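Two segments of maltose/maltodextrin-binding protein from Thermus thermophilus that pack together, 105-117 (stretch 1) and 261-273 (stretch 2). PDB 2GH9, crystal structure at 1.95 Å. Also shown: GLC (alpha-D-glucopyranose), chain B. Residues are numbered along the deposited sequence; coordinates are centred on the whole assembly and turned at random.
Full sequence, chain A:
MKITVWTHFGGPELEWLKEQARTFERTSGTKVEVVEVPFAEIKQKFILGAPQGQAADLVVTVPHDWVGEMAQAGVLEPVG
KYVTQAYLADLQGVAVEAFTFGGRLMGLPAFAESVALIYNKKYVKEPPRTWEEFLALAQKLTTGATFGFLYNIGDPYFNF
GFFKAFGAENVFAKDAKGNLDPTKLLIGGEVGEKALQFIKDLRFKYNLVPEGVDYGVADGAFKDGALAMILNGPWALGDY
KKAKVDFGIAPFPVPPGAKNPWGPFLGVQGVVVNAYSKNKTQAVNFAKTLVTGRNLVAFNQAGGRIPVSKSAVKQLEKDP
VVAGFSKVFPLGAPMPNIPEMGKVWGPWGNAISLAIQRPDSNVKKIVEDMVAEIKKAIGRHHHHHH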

# COMPACT_ATOMS: atom_id res chain seq x y z
N LEU A 105 -8.10 -3.23 19.25
CA LEU A 105 -7.21 -2.36 18.49
C LEU A 105 -5.76 -2.83 18.67
O LEU A 105 -5.25 -2.86 19.79
N MET A 106 -5.11 -3.19 17.56
CA MET A 106 -3.79 -3.83 17.57
C MET A 106 -2.63 -2.93 17.09
O MET A 106 -1.50 -3.38 16.94
N GLY A 107 -2.93 -1.66 16.86
CA GLY A 107 -1.91 -0.68 16.50
C GLY A 107 -2.56 0.67 16.39
O GLY A 107 -3.77 0.80 16.53
N LEU A 108 -1.75 1.70 16.21
CA LEU A 108 -2.25 3.07 16.09
C LEU A 108 -2.31 3.42 14.61
O LEU A 108 -1.25 3.55 14.01
N PRO A 109 -3.53 3.57 14.04
CA PRO A 109 -3.69 3.90 12.64
C PRO A 109 -3.18 5.31 12.37
O PRO A 109 -3.51 6.25 13.12
N ALA A 110 -2.38 5.47 11.32
CA ALA A 110 -1.71 6.73 11.07
C ALA A 110 -2.01 7.31 9.70
O ALA A 110 -2.46 8.46 9.60
N PHE A 111 -1.77 6.53 8.65
CA PHE A 111 -1.84 7.04 7.28
C PHE A 111 -2.62 6.12 6.37
O PHE A 111 -2.64 4.89 6.55
N ALA A 112 -3.32 6.72 5.41
CA ALA A 112 -4.03 5.97 4.40
C ALA A 112 -3.34 6.20 3.07
O ALA A 112 -2.73 7.25 2.83
N GLU A 113 -3.43 5.20 2.19
CA GLU A 113 -2.73 5.24 0.93
C GLU A 113 -3.40 4.34 -0.08
O GLU A 113 -4.10 3.41 0.28
N SER A 114 -3.14 4.61 -1.35
CA SER A 114 -3.53 3.71 -2.43
C SER A 114 -2.65 4.04 -3.61
O SER A 114 -2.06 5.12 -3.66
N VAL A 115 -2.57 3.13 -4.57
CA VAL A 115 -2.01 3.50 -5.85
C VAL A 115 -2.97 4.39 -6.63
O VAL A 115 -4.18 4.46 -6.37
N ALA A 116 -2.39 5.12 -7.57
CA ALA A 116 -3.11 6.02 -8.46
C ALA A 116 -2.23 6.32 -9.69
O ALA A 116 -1.04 6.00 -9.72
N LEU A 117 -2.85 6.96 -10.67
CA LEU A 117 -2.16 7.45 -11.83
C LEU A 117 -1.47 8.75 -11.42
O LEU A 117 -2.13 9.78 -11.19
N PRO A 261 -15.73 0.11 -12.80
CA PRO A 261 -14.59 1.01 -12.77
C PRO A 261 -13.32 0.46 -12.09
O PRO A 261 -13.39 -0.41 -11.21
N TRP A 262 -12.16 0.92 -12.55
CA TRP A 262 -10.93 0.71 -11.82
C TRP A 262 -11.10 1.18 -10.36
O TRP A 262 -11.66 2.24 -10.11
N GLY A 263 -10.61 0.38 -9.41
CA GLY A 263 -10.56 0.79 -8.01
C GLY A 263 -9.45 0.05 -7.28
O GLY A 263 -9.42 -1.19 -7.28
N PRO A 264 -8.54 0.79 -6.63
CA PRO A 264 -7.39 0.16 -5.97
C PRO A 264 -7.69 -0.34 -4.55
O PRO A 264 -8.71 0.02 -3.99
N PHE A 265 -6.78 -1.14 -3.98
CA PHE A 265 -6.75 -1.36 -2.54
C PHE A 265 -6.51 -0.05 -1.78
O PHE A 265 -5.73 0.79 -2.20
N LEU A 266 -7.21 0.10 -0.66
CA LEU A 266 -6.90 1.10 0.34
C LEU A 266 -6.07 0.39 1.38
O LEU A 266 -6.36 -0.76 1.77
N GLY A 267 -4.97 1.02 1.75
CA GLY A 267 -4.07 0.48 2.74
C GLY A 267 -4.02 1.47 3.86
O GLY A 267 -4.02 2.66 3.63
N VAL A 268 -3.97 0.97 5.09
CA VAL A 268 -3.75 1.80 6.25
C VAL A 268 -2.42 1.41 6.86
O VAL A 268 -2.19 0.23 7.17
N GLN A 269 -1.55 2.40 7.01
CA GLN A 269 -0.29 2.21 7.71
C GLN A 269 -0.48 2.62 9.18
O GLN A 269 -1.03 3.67 9.46
N GLY A 270 0.00 1.78 10.09
CA GLY A 270 -0.10 2.07 11.52
C GLY A 270 1.12 1.67 12.30
O GLY A 270 1.94 0.82 11.85
N VAL A 271 1.26 2.28 13.47
CA VAL A 271 2.35 1.95 14.36
C VAL A 271 1.92 0.77 15.24
O VAL A 271 0.81 0.77 15.81
N VAL A 272 2.79 -0.23 15.35
CA VAL A 272 2.54 -1.38 16.23
C VAL A 272 3.67 -1.50 17.24
O VAL A 272 4.83 -1.19 16.96
N VAL A 273 3.30 -1.93 18.43
CA VAL A 273 4.26 -2.13 19.49
C VAL A 273 4.46 -3.64 19.66
O VAL A 273 3.52 -4.40 19.57

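When two strands far apart in sequence pair edge to edge, their side chains meet mostly beside one another on the faces of the sheet. Maltose/maltodextrin-binding protein illustrates this with two antiparallel segments, in which the side chains pointing toward the other stretch are those of Ser114, Trp262 and Pro264, beyond the last backbone-bonded pair, Glu113 with Gly267. Stretch 2 begins in a loop, which holds Trp262 (chi1 t) and Pro264. The edge of the indole meets the backbone of Val115, Trp262 CH2 lying 3.4 Å from Val115 O, while Val115, an m rotamer, sets its CG2 3.8 Å from Pro264 CB and 4.1 Å from Trp262 CZ2. Ser114 is chi1 p, and its hydroxyl donates within its own stretch, OG to Val115 O at 2.9 Å. A water takes over from direct pairing here, accepting from Val115 N (2.9 Å) and donating to Phe265 O (2.7 Å). The ring of Phe265 leads away, whereas Leu266 (m, t) brings CD2 to 4.0 Å from Ser114 CB.

Gly267 pairs with Glu113 (p, t) through backbone hydrogen bonds and has no side chain. Val268 (t) shares a face with Ala112 and Pro109, its CG1 4.2 Å from Pro109 CB. On the other face, Gln269 (m, m) places CB 4.4 Å from CD2 of Phe111 (m), at the ring edge, and its NE2 donates to Glu113 OE2 at 2.8 Å. Glu113 OE2 also accepts from glucose O2 at 2.7 Å, so one acceptor serves both a side-chain bond between the stretches and the ligand. Gly270 packs closely against Pro109, CA to CA 4.2 Å; a CB here would clash with Leu108 O. Val271 (t) lies beside Leu108 (m, t), CB to CB 4.5 Å. Val272 (m) sets CG1 3.6 Å from Met106 O, which also accepts from a second water (2.7 Å); that water accepts from Val273 N at 2.9 Å.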

# COMPACT_ATOMS: atom_id res chain seq x y z
CB LEU A 105 -7.39 -0.92 18.93
CG LEU A 105 -6.77 0.13 18.01
CD1 LEU A 105 -7.51 0.22 16.68
CD2 LEU A 105 -6.76 1.49 18.72
CB MET A 106 -3.87 -5.13 16.78
CG MET A 106 -4.94 -6.14 17.30
SD MET A 106 -4.78 -6.48 19.10
CE MET A 106 -3.17 -7.25 19.17
CB LEU A 108 -1.34 4.06 16.80
CG LEU A 108 -1.04 3.78 18.28
CD1 LEU A 108 -0.15 4.88 18.82
CD2 LEU A 108 -2.33 3.67 19.06
CB PRO A 109 -5.20 3.82 12.40
CG PRO A 109 -5.77 3.13 13.57
CD PRO A 109 -4.85 3.43 14.70
CB ALA A 110 -0.19 6.57 11.28
CB PHE A 111 -0.43 7.23 6.71
CG PHE A 111 0.52 7.91 7.66
CD1 PHE A 111 0.36 9.25 7.97
CD2 PHE A 111 1.56 7.20 8.23
CE1 PHE A 111 1.23 9.87 8.87
CE2 PHE A 111 2.43 7.83 9.12
CZ PHE A 111 2.26 9.17 9.43
CB ALA A 112 -5.49 6.41 4.34
CB GLU A 113 -1.30 4.75 1.13
CG GLU A 113 -1.23 3.31 1.68
CD GLU A 113 0.14 2.92 2.15
OE1 GLU A 113 0.96 3.84 2.30
OE2 GLU A 113 0.42 1.71 2.34
CB SER A 114 -5.01 3.92 -2.79
OG SER A 114 -5.19 5.02 -3.67
CB VAL A 115 -1.58 2.26 -6.73
CG1 VAL A 115 -0.47 1.49 -6.02
CG2 VAL A 115 -2.79 1.36 -7.10
CB ALA A 116 -3.44 7.32 -7.75
CB LEU A 117 -3.13 7.67 -13.00
CG LEU A 117 -2.46 8.26 -14.24
CD1 LEU A 117 -1.51 7.22 -14.82
CD2 LEU A 117 -3.49 8.72 -15.24
CB PRO A 261 -15.14 2.26 -12.05
CG PRO A 261 -16.62 2.18 -12.29
CD PRO A 261 -16.91 0.72 -12.15
CB TRP A 262 -9.78 1.45 -12.48
CG TRP A 262 -8.48 1.37 -11.69
CD1 TRP A 262 -7.53 0.39 -11.78
CD2 TRP A 262 -7.97 2.34 -10.76
NE1 TRP A 262 -6.50 0.66 -10.94
CE2 TRP A 262 -6.73 1.84 -10.29
CE3 TRP A 262 -8.45 3.55 -10.24
CZ2 TRP A 262 -5.95 2.54 -9.36
CZ3 TRP A 262 -7.68 4.24 -9.29
CH2 TRP A 262 -6.44 3.74 -8.87
CB PRO A 264 -6.39 1.32 -5.88
CG PRO A 264 -7.30 2.52 -5.63
CD PRO A 264 -8.53 2.26 -6.47
CB PHE A 265 -5.63 -2.33 -2.13
CG PHE A 265 -5.92 -3.79 -2.36
CD1 PHE A 265 -7.08 -4.38 -1.89
CD2 PHE A 265 -4.96 -4.60 -2.98
CE1 PHE A 265 -7.32 -5.74 -2.05
CE2 PHE A 265 -5.19 -5.98 -3.13
CZ PHE A 265 -6.38 -6.54 -2.67
CB LEU A 266 -8.18 1.72 0.94
CG LEU A 266 -9.15 2.28 -0.11
CD1 LEU A 266 -10.50 2.67 0.48
CD2 LEU A 266 -8.54 3.47 -0.86
CB VAL A 268 -4.89 1.69 7.28
CG1 VAL A 268 -4.63 2.61 8.43
CG2 VAL A 268 -6.23 1.98 6.63
CB GLN A 269 0.80 3.06 7.08
CG GLN A 269 1.15 2.67 5.64
CD GLN A 269 2.14 1.53 5.53
OE1 GLN A 269 2.96 1.29 6.41
NE2 GLN A 269 2.07 0.81 4.41
CB VAL A 271 2.76 3.14 15.26
CG1 VAL A 271 3.92 2.73 16.16
CG2 VAL A 271 3.12 4.42 14.41
CB VAL A 272 2.36 -2.72 15.46
CG1 VAL A 272 1.08 -2.67 14.58
CG2 VAL A 272 3.62 -3.04 14.63
CB VAL A 273 3.79 -1.40 20.79
CG1 VAL A 273 4.68 -1.78 22.00
CG2 VAL A 273 3.84 0.11 20.57
C1 GLC B . 3.54 -0.28 -0.89
C2 GLC B . 2.34 -0.34 0.05
C3 GLC B . 2.20 -1.78 0.59
C4 GLC B . 2.18 -2.83 -0.51
C5 GLC B . 3.36 -2.63 -1.45
C6 GLC B . 3.27 -3.58 -2.66
O2 GLC B . 2.55 0.55 1.15
O3 GLC B . 1.04 -1.88 1.39
O4 GLC B . 2.22 -4.15 0.08
O5 GLC B . 3.41 -1.26 -1.92
O6 GLC B . 4.55 -3.88 -3.20
O HOH W 1 0.53 -2.80 18.69
O HOH W 2 -3.46 0.60 -3.57